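Side-chain contacts in ftsY (Mycoplasma mycoides, PDB 1ZU4), which serves as the SRP receptor of the SRP54-type family and, as an NG domain, joins a helical bundle to a P-loop NTPase fold: residues S58-K63 with V79-Q84; D42-T47 with K52-V57; D165-N170 with F181-K186. All blocks are in the same frame, centred on the assembly; numbering follows the deposited sequence.

Interaction 1 of 3, residues S58-K63 with V79-Q84; sequences SNLVRK and VESLYQ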
# COMPACT_ATOMS: atom_id res chain seq x y z
N SER A 58 -14.91 -18.00 4.56
CA SER A 58 -15.78 -19.19 4.47
C SER A 58 -16.93 -19.13 5.48
O SER A 58 -18.08 -19.41 5.11
CB SER A 58 -14.97 -20.46 4.71
OG SER A 58 -15.76 -21.61 4.40
N ASN A 59 -16.64 -18.74 6.72
CA ASN A 59 -17.70 -18.66 7.75
C ASN A 59 -18.77 -17.63 7.43
O ASN A 59 -19.95 -17.90 7.58
CB ASN A 59 -17.14 -18.41 9.14
CG ASN A 59 -16.50 -19.64 9.73
OD1 ASN A 59 -15.67 -19.54 10.65
ND2 ASN A 59 -16.83 -20.80 9.19
N LEU A 60 -18.33 -16.45 6.97
CA LEU A 60 -19.23 -15.44 6.44
C LEU A 60 -20.12 -15.90 5.27
O LEU A 60 -21.33 -15.65 5.28
CB LEU A 60 -18.44 -14.20 6.05
CG LEU A 60 -18.08 -13.30 7.24
CD1 LEU A 60 -17.03 -12.30 6.80
CD2 LEU A 60 -19.35 -12.64 7.86
N VAL A 61 -19.53 -16.54 4.25
CA VAL A 61 -20.31 -17.10 3.13
C VAL A 61 -21.30 -18.16 3.68
O VAL A 61 -22.48 -18.16 3.35
CB VAL A 61 -19.42 -17.76 2.07
CG1 VAL A 61 -20.30 -18.49 1.02
CG2 VAL A 61 -18.52 -16.72 1.35
N ARG A 62 -20.84 -19.00 4.59
CA ARG A 62 -21.70 -20.03 5.17
C ARG A 62 -22.85 -19.40 5.95
O ARG A 62 -23.97 -19.88 5.92
CB ARG A 62 -20.84 -21.01 6.00
CG ARG A 62 -21.69 -21.85 6.91
CD ARG A 62 -21.20 -23.25 7.15
NE ARG A 62 -19.79 -23.61 6.96
CZ ARG A 62 -19.47 -24.87 6.65
NH1 ARG A 62 -20.45 -25.74 6.46
NH2 ARG A 62 -18.21 -25.28 6.50
N LYS A 63 -22.59 -18.27 6.60
CA LYS A 63 -23.63 -17.57 7.35
C LYS A 63 -24.70 -16.94 6.47
O LYS A 63 -25.88 -16.93 6.83
CB LYS A 63 -22.99 -16.50 8.22
CG LYS A 63 -23.95 -16.02 9.29
CD LYS A 63 -23.20 -15.84 10.60
CE LYS A 63 -22.60 -14.45 10.64
NZ LYS A 63 -23.72 -13.45 10.65
N VAL A 79 -18.41 -12.15 -2.53
CA VAL A 79 -17.96 -10.76 -2.76
C VAL A 79 -18.13 -9.94 -1.46
O VAL A 79 -17.21 -9.29 -1.03
CB VAL A 79 -18.68 -10.10 -3.97
CG1 VAL A 79 -18.32 -8.62 -4.07
CG2 VAL A 79 -18.30 -10.79 -5.30
N GLU A 80 -19.30 -10.06 -0.84
CA GLU A 80 -19.62 -9.38 0.40
C GLU A 80 -18.77 -9.86 1.55
O GLU A 80 -18.33 -9.05 2.35
CB GLU A 80 -21.13 -9.57 0.71
CG GLU A 80 -21.58 -8.96 2.02
CD GLU A 80 -23.11 -9.01 2.15
OE1 GLU A 80 -23.80 -8.45 1.27
OE2 GLU A 80 -23.61 -9.62 3.11
N SER A 81 -18.50 -11.16 1.62
CA SER A 81 -17.68 -11.74 2.71
C SER A 81 -16.21 -11.36 2.62
O SER A 81 -15.53 -11.30 3.65
CB SER A 81 -17.82 -13.27 2.77
OG SER A 81 -19.21 -13.69 2.91
N LEU A 82 -15.72 -11.12 1.40
CA LEU A 82 -14.33 -10.70 1.18
C LEU A 82 -14.15 -9.29 1.72
O LEU A 82 -13.24 -9.03 2.50
CB LEU A 82 -13.96 -10.76 -0.30
CG LEU A 82 -13.77 -12.17 -0.89
CD1 LEU A 82 -13.82 -12.10 -2.40
CD2 LEU A 82 -12.48 -12.93 -0.42
N TYR A 83 -15.05 -8.40 1.31
CA TYR A 83 -15.09 -7.04 1.79
C TYR A 83 -15.23 -7.00 3.31
O TYR A 83 -14.51 -6.23 4.00
CB TYR A 83 -16.25 -6.31 1.11
CG TYR A 83 -16.58 -5.00 1.72
CD1 TYR A 83 -15.93 -3.83 1.29
CD2 TYR A 83 -17.51 -4.92 2.75
CE1 TYR A 83 -16.22 -2.64 1.85
CE2 TYR A 83 -17.77 -3.73 3.35
CZ TYR A 83 -17.15 -2.59 2.87
OH TYR A 83 -17.41 -1.41 3.44
N GLN A 84 -16.19 -7.76 3.86
CA GLN A 84 -16.39 -7.79 5.35
C GLN A 84 -15.19 -8.33 6.16
O GLN A 84 -14.90 -7.86 7.28
CB GLN A 84 -17.69 -8.52 5.71
CG GLN A 84 -18.89 -7.75 5.18
CD GLN A 84 -20.23 -8.29 5.66
OE1 GLN A 84 -20.35 -9.45 6.04
NE2 GLN A 84 -21.24 -7.45 5.59
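Ser81 sets its hydroxymethyl group against the backbone of 58-63 beside Leu60 and Val61. Its CB lies only 3.5 Å from Leu60 CB, tighter than usual for two carbons. Ser81 OG comes within 3.3 Å of Leu60 CB and also touches Val61 CG2. A residue this small suits the spot because the helix backbones come close here: the CA atoms of Leu60 and Ser81 are 5.5 Å apart. The hydroxyl also sits near Val61 N, but the angle is too poor for a hydrogen bond. With OG beside its own backbone N (chi1 -56°), it bonds instead to the carbonyl oxygen of Ala77 one turn back, so a polar atom buried among aliphatic groups is satisfied within its own helix. Leu60 divides its branches. Its CD1 rests 3.6 Å from Ser81 O and also meets Gln84 CB, whereas CD2 stands 3.8 Å from Gln84 OE1. The Gln84 chain, extended beyond CG, carries that amide oxygen on to Lys64, which donates to it and also forms a salt bridge with Glu80. Val61 also leans on Phe37 of helix 34-46, and on the other side of helix 71-87 Val79 and Leu82 touch Ile305. No hydrogen bond joins the two segments; close-packed, roughly antiparallel helices with axes 8.6 Å apart at 136° are characteristic of the helical bundle domain of SRP54-type proteins.

Interaction 2 of 3, residues D42-T47 with K52-V57; sequences DVLIQT and KMVLKV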
# COMPACT_ATOMS: atom_id res chain seq x y z
N ASP A 42 -10.62 -24.52 -0.37
CA ASP A 42 -9.47 -24.76 -1.21
C ASP A 42 -9.20 -23.66 -2.26
O ASP A 42 -8.08 -23.21 -2.43
CB ASP A 42 -9.50 -26.15 -1.84
CG ASP A 42 -8.18 -26.51 -2.42
OD1 ASP A 42 -7.20 -26.58 -1.66
OD2 ASP A 42 -8.08 -26.69 -3.66
N VAL A 43 -10.23 -23.18 -2.90
CA VAL A 43 -10.08 -22.01 -3.76
C VAL A 43 -9.57 -20.77 -2.98
O VAL A 43 -8.69 -20.08 -3.46
CB VAL A 43 -11.38 -21.68 -4.45
CG1 VAL A 43 -11.30 -20.32 -5.17
CG2 VAL A 43 -11.80 -22.82 -5.40
N LEU A 44 -10.10 -20.50 -1.79
CA LEU A 44 -9.71 -19.30 -1.05
C LEU A 44 -8.25 -19.41 -0.69
O LEU A 44 -7.50 -18.42 -0.72
CB LEU A 44 -10.57 -19.12 0.20
CG LEU A 44 -12.01 -18.75 -0.15
CD1 LEU A 44 -12.86 -18.64 1.07
CD2 LEU A 44 -12.13 -17.48 -1.01
N ILE A 45 -7.81 -20.64 -0.39
CA ILE A 45 -6.41 -20.85 -0.01
C ILE A 45 -5.49 -20.41 -1.16
O ILE A 45 -4.46 -19.76 -0.95
CB ILE A 45 -6.11 -22.33 0.43
CG1 ILE A 45 -6.78 -22.61 1.78
CG2 ILE A 45 -4.57 -22.56 0.51
CD1 ILE A 45 -7.01 -24.07 2.15
N GLN A 46 -5.88 -20.70 -2.39
CA GLN A 46 -5.01 -20.43 -3.53
C GLN A 46 -4.83 -18.95 -3.86
O GLN A 46 -3.94 -18.60 -4.63
CB GLN A 46 -5.47 -21.20 -4.76
CG GLN A 46 -5.17 -22.72 -4.64
CD GLN A 46 -5.89 -23.50 -5.71
OE1 GLN A 46 -7.06 -23.84 -5.56
NE2 GLN A 46 -5.18 -23.80 -6.82
N THR A 47 -5.69 -18.09 -3.33
CA THR A 47 -5.56 -16.62 -3.44
C THR A 47 -4.39 -16.08 -2.62
O THR A 47 -4.00 -14.89 -2.76
CB THR A 47 -6.86 -15.89 -2.98
OG1 THR A 47 -6.92 -15.86 -1.55
CG2 THR A 47 -8.10 -16.56 -3.54
N LYS A 52 -6.25 -17.81 8.37
CA LYS A 52 -7.20 -17.15 9.24
C LYS A 52 -8.24 -16.46 8.40
O LYS A 52 -9.41 -16.45 8.75
CB LYS A 52 -6.52 -16.14 10.18
CG LYS A 52 -5.57 -16.81 11.19
CD LYS A 52 -5.37 -15.95 12.44
CE LYS A 52 -4.93 -16.80 13.66
NZ LYS A 52 -3.45 -17.01 13.73
N MET A 53 -7.82 -15.85 7.30
CA MET A 53 -8.73 -15.17 6.36
C MET A 53 -9.61 -16.15 5.58
O MET A 53 -10.79 -15.88 5.39
CB MET A 53 -7.93 -14.27 5.41
CG MET A 53 -7.50 -12.89 6.07
SD MET A 53 -9.03 -11.89 6.30
CE MET A 53 -8.40 -10.45 7.20
N VAL A 54 -9.04 -17.27 5.13
CA VAL A 54 -9.85 -18.34 4.52
C VAL A 54 -10.98 -18.71 5.46
O VAL A 54 -12.13 -18.74 5.06
CB VAL A 54 -9.02 -19.60 4.17
CG1 VAL A 54 -9.90 -20.76 3.68
CG2 VAL A 54 -8.02 -19.25 3.09
N LEU A 55 -10.64 -18.97 6.72
CA LEU A 55 -11.62 -19.34 7.73
C LEU A 55 -12.69 -18.26 7.96
O LEU A 55 -13.88 -18.56 8.00
CB LEU A 55 -10.89 -19.65 9.04
CG LEU A 55 -11.76 -19.95 10.25
CD1 LEU A 55 -12.21 -21.37 10.16
CD2 LEU A 55 -11.00 -19.67 11.53
N LYS A 56 -12.29 -17.02 8.11
CA LYS A 56 -13.23 -15.91 8.30
C LYS A 56 -14.16 -15.72 7.07
O LYS A 56 -15.36 -15.54 7.23
CB LYS A 56 -12.48 -14.61 8.63
CG LYS A 56 -13.41 -13.48 9.11
CD LYS A 56 -12.68 -12.15 9.37
CE LYS A 56 -12.09 -12.09 10.77
NZ LYS A 56 -10.85 -12.93 10.83
N VAL A 57 -13.62 -15.80 5.86
CA VAL A 57 -14.43 -15.61 4.64
C VAL A 57 -15.41 -16.78 4.44
O VAL A 57 -16.59 -16.57 4.16
CB VAL A 57 -13.53 -15.35 3.40
CG1 VAL A 57 -14.35 -15.41 2.09
CG2 VAL A 57 -12.90 -13.97 3.51
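Leu44 and Val54 mark the nearest backbone approach, with CA atoms 5.7 Å apart, where helices 34-46 and 51-64 run roughly antiparallel. Their local axes come within 9.3 Å at an angle of 138°, and the short link between them makes the pair a helical hairpin within the SRP54-type bundle. Val54 fills the centre of the contact. Its CG1 and CG2 both reach Leu44 CB, and CG2 also presses on the backbone between Leu44 and Ile45, 3.8 Å from Ile45 N. A beta-branched valine suits this place, since two methyls on a short stem spread contact over the neighbouring helix without needing a long reach. Ile45 joins from the more exposed side, placing CG1 3.8 Å from Val54 CG2. Leu44 reaches farther inward: CG lies beside its backbone N (chi1 -69°), and CD1 extends to Val57 CG1 at 3.7 Å, one helical turn beyond Val54. The side chains meet through aliphatic groups, and no hydrogen bond crosses between the segments. Leu78 of helix 71-87 touches both Leu44 and Val57, carrying the core onward, while Met49 of the connecting turn packs on Leu44 and Val54. Beside this core, Leu44 O is gripped twice by the same residue, accepting from Thr47 N at 3.2 Å and from Thr47 OG1 at 2.8 Å, the hydroxyl lying in the carbonyl plane with a C=O...OG1 angle of 151°.

Interaction 3 of 3, residues D165-N170 with F181-K186; sequences DLVKAN and FDAIKK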
# COMPACT_ATOMS: atom_id res chain seq x y z
N ASP A 165 9.11 20.07 -6.08
CA ASP A 165 10.51 20.49 -5.90
C ASP A 165 11.23 19.46 -5.05
O ASP A 165 10.58 18.68 -4.36
CB ASP A 165 10.57 21.85 -5.21
CG ASP A 165 9.95 22.96 -6.06
OD1 ASP A 165 10.12 22.91 -7.30
OD2 ASP A 165 9.29 23.86 -5.49
N LEU A 166 12.57 19.46 -5.12
CA LEU A 166 13.44 18.47 -4.46
C LEU A 166 14.56 19.13 -3.68
O LEU A 166 15.29 19.99 -4.23
CB LEU A 166 14.12 17.57 -5.51
CG LEU A 166 15.02 16.46 -4.95
CD1 LEU A 166 14.19 15.28 -4.43
CD2 LEU A 166 16.01 15.99 -5.98
N VAL A 167 14.72 18.70 -2.44
CA VAL A 167 15.90 19.04 -1.63
C VAL A 167 16.76 17.78 -1.47
O VAL A 167 16.24 16.68 -1.22
CB VAL A 167 15.49 19.64 -0.22
CG1 VAL A 167 16.69 19.84 0.67
CG2 VAL A 167 14.78 20.99 -0.42
N LYS A 168 18.06 17.92 -1.63
CA LYS A 168 18.95 16.74 -1.54
C LYS A 168 20.24 17.10 -0.79
O LYS A 168 20.44 18.25 -0.43
CB LYS A 168 19.28 16.22 -2.94
CG LYS A 168 19.77 17.29 -3.91
CD LYS A 168 20.42 16.70 -5.14
CE LYS A 168 20.78 17.77 -6.14
NZ LYS A 168 22.03 17.36 -6.87
N ALA A 169 21.08 16.10 -0.56
CA ALA A 169 22.42 16.25 0.01
C ALA A 169 23.42 16.73 -1.05
O ALA A 169 23.40 16.26 -2.20
CB ALA A 169 22.87 14.90 0.55
N ASN A 170 24.30 17.66 -0.66
CA ASN A 170 25.41 18.14 -1.53
C ASN A 170 26.72 17.38 -1.23
O ASN A 170 27.72 17.51 -1.96
CB ASN A 170 25.59 19.68 -1.40
CG ASN A 170 25.58 20.18 0.07
OD1 ASN A 170 26.28 19.64 0.94
ND2 ASN A 170 24.77 21.22 0.33
N PHE A 181 16.47 18.62 7.76
CA PHE A 181 16.68 20.02 8.22
C PHE A 181 16.54 21.05 7.08
O PHE A 181 15.81 22.05 7.19
CB PHE A 181 18.05 20.18 8.94
CG PHE A 181 18.34 21.58 9.41
CD1 PHE A 181 18.25 21.90 10.76
CD2 PHE A 181 18.74 22.57 8.51
CE1 PHE A 181 18.52 23.18 11.21
CE2 PHE A 181 19.02 23.88 8.96
CZ PHE A 181 18.91 24.17 10.31
N ASP A 182 17.22 20.80 5.97
CA ASP A 182 17.11 21.73 4.84
C ASP A 182 15.72 21.82 4.23
O ASP A 182 15.21 22.92 3.94
CB ASP A 182 18.15 21.39 3.76
CG ASP A 182 19.56 21.79 4.18
OD1 ASP A 182 19.69 22.63 5.13
OD2 ASP A 182 20.51 21.30 3.54
N ALA A 183 15.08 20.67 4.07
CA ALA A 183 13.70 20.63 3.51
C ALA A 183 12.63 21.33 4.37
O ALA A 183 11.76 22.08 3.87
CB ALA A 183 13.31 19.17 3.23
N ILE A 184 12.70 21.11 5.68
CA ILE A 184 11.69 21.66 6.56
C ILE A 184 11.68 23.17 6.51
O ILE A 184 10.60 23.77 6.51
CB ILE A 184 11.77 21.09 7.97
CG1 ILE A 184 10.65 20.07 8.16
CG2 ILE A 184 11.66 22.20 9.00
CD1 ILE A 184 9.28 20.67 8.58
N LYS A 185 12.89 23.74 6.45
CA LYS A 185 13.15 25.16 6.35
C LYS A 185 12.50 25.77 5.08
O LYS A 185 11.70 26.71 5.17
CB LYS A 185 14.68 25.37 6.36
CG LYS A 185 15.13 26.84 6.39
CD LYS A 185 16.61 26.99 6.02
CE LYS A 185 16.89 28.38 5.42
NZ LYS A 185 16.62 29.54 6.39
N LYS A 186 12.84 25.22 3.92
CA LYS A 186 12.22 25.60 2.66
C LYS A 186 10.68 25.44 2.71
O LYS A 186 9.94 26.31 2.26
CB LYS A 186 12.80 24.71 1.55
CG LYS A 186 12.31 24.98 0.19
CD LYS A 186 13.28 24.33 -0.80
CE LYS A 186 12.80 24.45 -2.22
NZ LYS A 186 12.54 25.87 -2.56
O HOH W 1 20.54 18.85 2.13
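Val167 projects from strand 164-167 onto helix 176-189 and is the one residue of 165-170 whose side chain meets 181-186 at close range. Its two methyls part company: CG1, anti to the backbone N (chi1 173°), reaches Asp182 CB at 3.8 Å, and CG2 touches Lys186 CD at 3.7 Å. Between them the valine stem faces Ala183, whose CB stands 4.1 Å from Val167 CB. Alanine suits the middle of this helix face, where the backbones come near each other, and its methyl also touches Ala139 of the adjoining strand 136-140. Lys186 contributes through its aliphatic chain, which slides past Val167 in the opposite direction. The chain is extended as far as CE and then bends (chi4 55°), sending NZ to Gln190 OE1, with a weak bond to Tyr192 OH; a lysine can thus serve as apolar cover and still keep its charge at the polar margin. Asp165 OD2 is also held by Tyr192 OH; it lies 4.8 Å from Lys186 NZ, not in contact, though the opposite charges may favour each other weakly. Asp182, lying across Val167 at about a right angle, completes the contact with its methylene, while its carboxylate takes part through water: one molecule donates to Asp182 OD2 at 2.8 Å and to Lys168 O at 2.6 Å, tying the chain just past the valine to the helix. A helix laid against a parallel sheet, here leading from edge strand 164-167 across 136-140 to strand 194-198, forms the beta-alpha-beta crossover of the P-loop NTPase fold.

How the interactions relate
From the N terminus, interaction 2 comes first, closing the short turn between helices 34-46 and 51-64. Interaction 1 follows, closing the longer connection from helix 51-64 to helix 71-87. The loops lie in series, without crossing, but both contacts use helix 51-64, which as the middle member ties helices 34-46 and 71-87 together. Their centres are about 10 Å apart and they touch: Val57 CG2 of interaction 2 packs 3.8 Å from Ser81 O of interaction 1. Interaction 3 closes its own loop much later, fastening a helix to an edge strand in the NTPase fold on the opposite side of the chain's centre. Its centre is about 48 Å from that of interaction 1 and about 47 Å from that of interaction 2.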